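PDB 3HA9: thioredoxin domain-containing protein from Aeropyrum pernix, which is of unknown function but, as a thioredoxin-fold protein of the AhpC/TSA family, probably acts as a thiol-disulfide oxidoreductase or antioxidant. Local coordinates for residues A[32-38]-A[137-141]; A[62-66]-A[155-159]. One frame throughout, in Å; residues are numbered along the deposited sequence.

Overall arrangement
Both contacts belong to a thioredoxin-like fold: contact 1 lies at the ends of sheet strands, contact 2 on the helices packed over one face; their centres are about 15 Å apart. Contact 1 (32-38 with 137-141) joins the loop leading into strand 39-45 to strand 133-138 and the turn after it. Contact 2 (62-66 with 155-159) joins helices 52-65 and 152-161. Both are partly buried, but contact 1 is the more exposed. In contact 1 a lysine serves backbone carbonyls beside an apolar leucine-methionine contact; in contact 2 a more exposed glutamate links lysine and tyrosine above a buried leucine-isoleucine layer. Helix 52-65 begins at the Cys49-Cys52 disulfide, but contact 2 involves its other end.

Contact 1. Residues A[32-38]-A[137-141]; sequences LNNVGGD and MDKSS
Lys139 carries the largest share of this contact, in which the loop entering central strand 39-45 of the thioredoxin-like fold curls around the lysine's side chain. The antiparallel neighbour, strand 133-138, pairs through Met137 with Val40; a type I turn, Asp138 to Ser141, is closed by Ser141 N to Asp138 O at 3.0 Å. Residues 32-34 form a 3-10 turn (Val35 N to Leu32 O, 2.9 Å). Extended Val35 and Gly37 then alternate with helical-region Gly36 and Asp38, bending the loop; Asp38 CA lies 6.2 Å from Asp138 CA. Lys139 (m, m, t, p) bends across to it: NZ donates to Val35 O at 2.7 Å and Gly37 O at 2.8 Å, while CE lies 4.4 Å from Val35 CB. A water bridges Asp38 O (2.5 Å) and Lys139 N (3.0 Å). Leu32 (mt) supplies the apolar part, CD1 3.7 Å from Met137 CE; both touch Phe20. Because the ammonium meets carbonyls rather than an acid, its recognition rests on the loop's backbone fold, not its side chains.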
loop_
_atom_site.group_PDB
_atom_site.type_symbol
_atom_site.label_atom_id
_atom_site.label_comp_id
_atom_site.label_asym_id
_atom_site.label_seq_id
_atom_site.Cartn_x
_atom_site.Cartn_y
_atom_site.Cartn_z
ATOM N N LEU A 32 5.120 10.302 -1.535
ATOM C CA LEU A 32 4.308 10.777 -0.410
ATOM C C LEU A 32 3.867 12.240 -0.529
ATOM O O LEU A 32 2.749 12.586 -0.127
ATOM C CB LEU A 32 5.039 10.552 0.914
ATOM C CG LEU A 32 4.933 9.164 1.545
ATOM C CD1 LEU A 32 5.898 9.079 2.716
ATOM C CD2 LEU A 32 3.503 8.876 1.996
ATOM N N ASN A 33 4.749 13.083 -1.074
ATOM C CA ASN A 33 4.457 14.504 -1.330
ATOM C C ASN A 33 3.186 14.723 -2.139
ATOM O O ASN A 33 2.482 15.713 -1.942
ATOM C CB ASN A 33 5.612 15.169 -2.084
ATOM C CG ASN A 33 6.872 15.257 -1.266
ATOM O OD1 ASN A 33 7.180 16.305 -0.691
ATOM N ND2 ASN A 33 7.619 14.156 -1.206
ATOM N N ASN A 34 2.913 13.803 -3.060
ATOM C CA ASN A 34 1.745 13.892 -3.926
ATOM C C ASN A 34 0.461 13.368 -3.275
ATOM O O ASN A 34 -0.625 13.484 -3.856
ATOM C CB ASN A 34 2.007 13.166 -5.253
ATOM N N VAL A 35 0.580 12.807 -2.070
ATOM C CA VAL A 35 -0.574 12.211 -1.381
ATOM C C VAL A 35 -1.163 13.202 -0.376
ATOM O O VAL A 35 -0.429 13.825 0.387
ATOM C CB VAL A 35 -0.202 10.871 -0.691
ATOM C CG1 VAL A 35 -1.434 10.209 -0.073
ATOM C CG2 VAL A 35 0.451 9.925 -1.688
ATOM N N GLY A 36 -2.487 13.329 -0.379
ATOM C CA GLY A 36 -3.174 14.363 0.394
ATOM C C GLY A 36 -3.294 14.227 1.903
ATOM O O GLY A 36 -3.206 15.224 2.608
ATOM N N GLY A 37 -3.496 13.015 2.417
ATOM C CA GLY A 37 -3.874 12.860 3.834
ATOM C C GLY A 37 -2.841 13.221 4.903
ATOM O O GLY A 37 -1.735 13.651 4.591
ATOM N N ASP A 38 -3.203 13.057 6.174
ATOM C CA ASP A 38 -2.208 13.040 7.252
ATOM C C ASP A 38 -1.699 11.614 7.478
ATOM O O ASP A 38 -0.593 11.401 7.974
ATOM C CB ASP A 38 -2.798 13.583 8.552
ATOM C CG ASP A 38 -2.842 15.102 8.590
ATOM O OD1 ASP A 38 -2.111 15.756 7.806
ATOM O OD2 ASP A 38 -3.612 15.645 9.414
ATOM N N MET A 137 1.428 4.678 7.520
ATOM C CA MET A 137 2.521 5.628 7.759
ATOM C C MET A 137 1.967 7.034 7.991
ATOM O O MET A 137 0.888 7.365 7.505
ATOM C CB MET A 137 3.446 5.696 6.538
ATOM C CG MET A 137 4.561 4.667 6.488
ATOM S SD MET A 137 5.380 4.621 4.841
ATOM C CE MET A 137 4.589 5.895 4.076
ATOM N N ASP A 138 2.722 7.859 8.714
ATOM C CA ASP A 138 2.440 9.296 8.771
ATOM C C ASP A 138 3.296 10.038 7.732
ATOM O O ASP A 138 4.058 9.412 7.011
ATOM C CB ASP A 138 2.620 9.845 10.193
ATOM C CG ASP A 138 4.071 9.795 10.676
ATOM O OD1 ASP A 138 5.009 9.690 9.856
ATOM O OD2 ASP A 138 4.260 9.867 11.902
ATOM N N LYS A 139 3.172 11.360 7.623
ATOM C CA LYS A 139 3.906 12.060 6.563
ATOM C C LYS A 139 5.431 12.146 6.771
ATOM O O LYS A 139 6.175 12.419 5.823
ATOM C CB LYS A 139 3.285 13.432 6.252
ATOM C CG LYS A 139 2.031 13.339 5.392
ATOM C CD LYS A 139 2.349 12.837 3.987
ATOM C CE LYS A 139 1.092 12.758 3.112
ATOM N NZ LYS A 139 0.502 14.120 2.899
ATOM N N SER A 140 5.883 11.874 7.995
ATOM C CA SER A 140 7.313 11.761 8.303
ATOM C C SER A 140 7.873 10.367 7.981
ATOM O O SER A 140 9.052 10.071 8.237
ATOM C CB SER A 140 7.537 12.093 9.778
ATOM O OG SER A 140 7.181 13.443 10.031
ATOM N N SER A 141 7.030 9.529 7.394
ATOM C CA SER A 141 7.358 8.134 7.080
ATOM C C SER A 141 7.562 7.249 8.310
ATOM O O SER A 141 8.131 6.163 8.196
ATOM C CB SER A 141 8.561 8.023 6.127
ATOM O OG SER A 141 8.283 8.611 4.860
HETATM O O HOH W 1 1.125 12.783 9.216
#

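Contact 2. Residues A[62-66]-A[155-159]; sequences LTEKY and LESVI
Glu156 binds two partners at once: OE2 forms a salt bridge with Lys65 NZ at 2.8 Å, and OE1 accepts from Tyr66 OH at 2.6 Å. In this thioredoxin-like fold these bonds tie the C-terminal end of helix 52-65 (Lys65) and the residue just after it (Tyr66) to helix 152-161. The glutamate (chi1 and chi2 both m) swings its carboxylate across the gap, while Lys65, with all chi angles t, extends along the interface edge to meet it. Tyr66 is the first residue after the helix to leave helical backbone angles (-118/103), yet its N still bonds Leu62 O at 2.8 Å. Nearest CA pairs are Leu62-Glu156 at 8.0 Å and Tyr66-Ile159 at 8.5 Å. Beneath, Leu62 (mt) wedges in: CD1 meets Leu155 CD1 at 3.7 Å and CD2 meets Ile159 CD1 at 3.8 Å. Branched aliphatics fill this buried layer without polar groups, Leu62 and Ile159 resting on Ile69. Tyrosine offers an edge hydroxyl and a pi face, over which Ile159 CG2 sits in a CH-pi contact, 3.6 Å from the Tyr66 ring centroid.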
loop_
_atom_site.group_PDB
_atom_site.type_symbol
_atom_site.label_atom_id
_atom_site.label_comp_id
_atom_site.label_asym_id
_atom_site.label_seq_id
_atom_site.Cartn_x
_atom_site.Cartn_y
_atom_site.Cartn_z
ATOM N N LEU A 62 -13.408 3.659 7.062
ATOM C CA LEU A 62 -12.389 4.510 7.675
ATOM C C LEU A 62 -12.154 5.769 6.842
ATOM O O LEU A 62 -11.957 6.854 7.394
ATOM C CB LEU A 62 -11.090 3.727 7.910
ATOM C CG LEU A 62 -11.232 2.660 9.005
ATOM C CD1 LEU A 62 -10.129 1.624 8.916
ATOM C CD2 LEU A 62 -11.253 3.307 10.381
ATOM N N THR A 63 -12.207 5.619 5.516
ATOM C CA THR A 63 -12.110 6.750 4.589
ATOM C C THR A 63 -13.226 7.765 4.835
ATOM O O THR A 63 -12.974 8.980 4.889
ATOM C CB THR A 63 -12.162 6.269 3.120
ATOM O OG1 THR A 63 -10.980 5.515 2.832
ATOM C CG2 THR A 63 -12.244 7.453 2.154
ATOM N N GLU A 64 -14.449 7.262 4.980
ATOM C CA GLU A 64 -15.616 8.123 5.211
ATOM C C GLU A 64 -15.544 8.800 6.581
ATOM O O GLU A 64 -15.894 9.981 6.712
ATOM C CB GLU A 64 -16.919 7.336 5.062
ATOM C CG GLU A 64 -18.088 8.164 4.489
ATOM C CD GLU A 64 -19.129 8.561 5.523
ATOM O OE1 GLU A 64 -18.823 9.355 6.442
ATOM O OE2 GLU A 64 -20.279 8.096 5.405
ATOM N N LYS A 65 -15.070 8.058 7.583
ATOM C CA LYS A 65 -14.956 8.558 8.964
ATOM C C LYS A 65 -13.816 9.568 9.155
ATOM O O LYS A 65 -13.998 10.598 9.826
ATOM C CB LYS A 65 -14.796 7.381 9.941
ATOM C CG LYS A 65 -14.809 7.754 11.423
ATOM C CD LYS A 65 -14.785 6.504 12.311
ATOM C CE LYS A 65 -14.856 6.879 13.790
ATOM N NZ LYS A 65 -14.976 5.686 14.679
ATOM N N TYR A 66 -12.652 9.274 8.571
ATOM C CA TYR A 66 -11.463 10.120 8.721
ATOM C C TYR A 66 -10.989 10.703 7.397
ATOM O O TYR A 66 -10.341 10.010 6.601
ATOM C CB TYR A 66 -10.311 9.331 9.348
ATOM C CG TYR A 66 -10.632 8.740 10.699
ATOM C CD1 TYR A 66 -10.610 9.534 11.849
ATOM C CD2 TYR A 66 -10.950 7.392 10.836
ATOM C CE1 TYR A 66 -10.908 8.995 13.096
ATOM C CE2 TYR A 66 -11.240 6.843 12.086
ATOM C CZ TYR A 66 -11.218 7.649 13.206
ATOM O OH TYR A 66 -11.510 7.120 14.445
ATOM N N LEU A 155 -6.913 -1.139 13.335
ATOM C CA LEU A 155 -6.811 0.021 12.453
ATOM C C LEU A 155 -7.281 1.296 13.171
ATOM O O LEU A 155 -6.590 2.313 13.147
ATOM C CB LEU A 155 -7.623 -0.202 11.172
ATOM C CG LEU A 155 -7.188 -1.330 10.233
ATOM C CD1 LEU A 155 -8.295 -1.579 9.201
ATOM C CD2 LEU A 155 -5.869 -1.012 9.539
ATOM N N GLU A 156 -8.445 1.220 13.822
ATOM C CA GLU A 156 -8.988 2.343 14.589
ATOM C C GLU A 156 -7.997 2.843 15.639
ATOM O O GLU A 156 -7.738 4.050 15.730
ATOM C CB GLU A 156 -10.307 1.959 15.279
ATOM C CG GLU A 156 -11.537 2.075 14.388
ATOM C CD GLU A 156 -12.137 3.486 14.333
ATOM O OE1 GLU A 156 -11.438 4.482 14.639
ATOM O OE2 GLU A 156 -13.320 3.601 13.961
ATOM N N SER A 157 -7.465 1.907 16.424
ATOM C CA SER A 157 -6.496 2.229 17.471
ATOM C C SER A 157 -5.313 3.002 16.899
ATOM O O SER A 157 -4.871 3.991 17.477
ATOM C CB SER A 157 -6.011 0.961 18.175
ATOM O OG SER A 157 -4.907 1.240 19.022
ATOM N N VAL A 158 -4.810 2.544 15.751
ATOM C CA VAL A 158 -3.682 3.192 15.091
ATOM C C VAL A 158 -4.037 4.625 14.634
ATOM O O VAL A 158 -3.304 5.572 14.930
ATOM C CB VAL A 158 -3.126 2.304 13.925
ATOM C CG1 VAL A 158 -2.131 3.062 13.087
ATOM C CG2 VAL A 158 -2.497 1.021 14.478
ATOM N N ILE A 159 -5.166 4.782 13.941
ATOM C CA ILE A 159 -5.598 6.082 13.410
ATOM C C ILE A 159 -5.858 7.090 14.539
ATOM O O ILE A 159 -5.566 8.280 14.400
ATOM C CB ILE A 159 -6.853 5.934 12.490
ATOM C CG1 ILE A 159 -6.481 5.163 11.220
ATOM C CG2 ILE A 159 -7.422 7.298 12.093
ATOM C CD1 ILE A 159 -7.574 4.241 10.687
#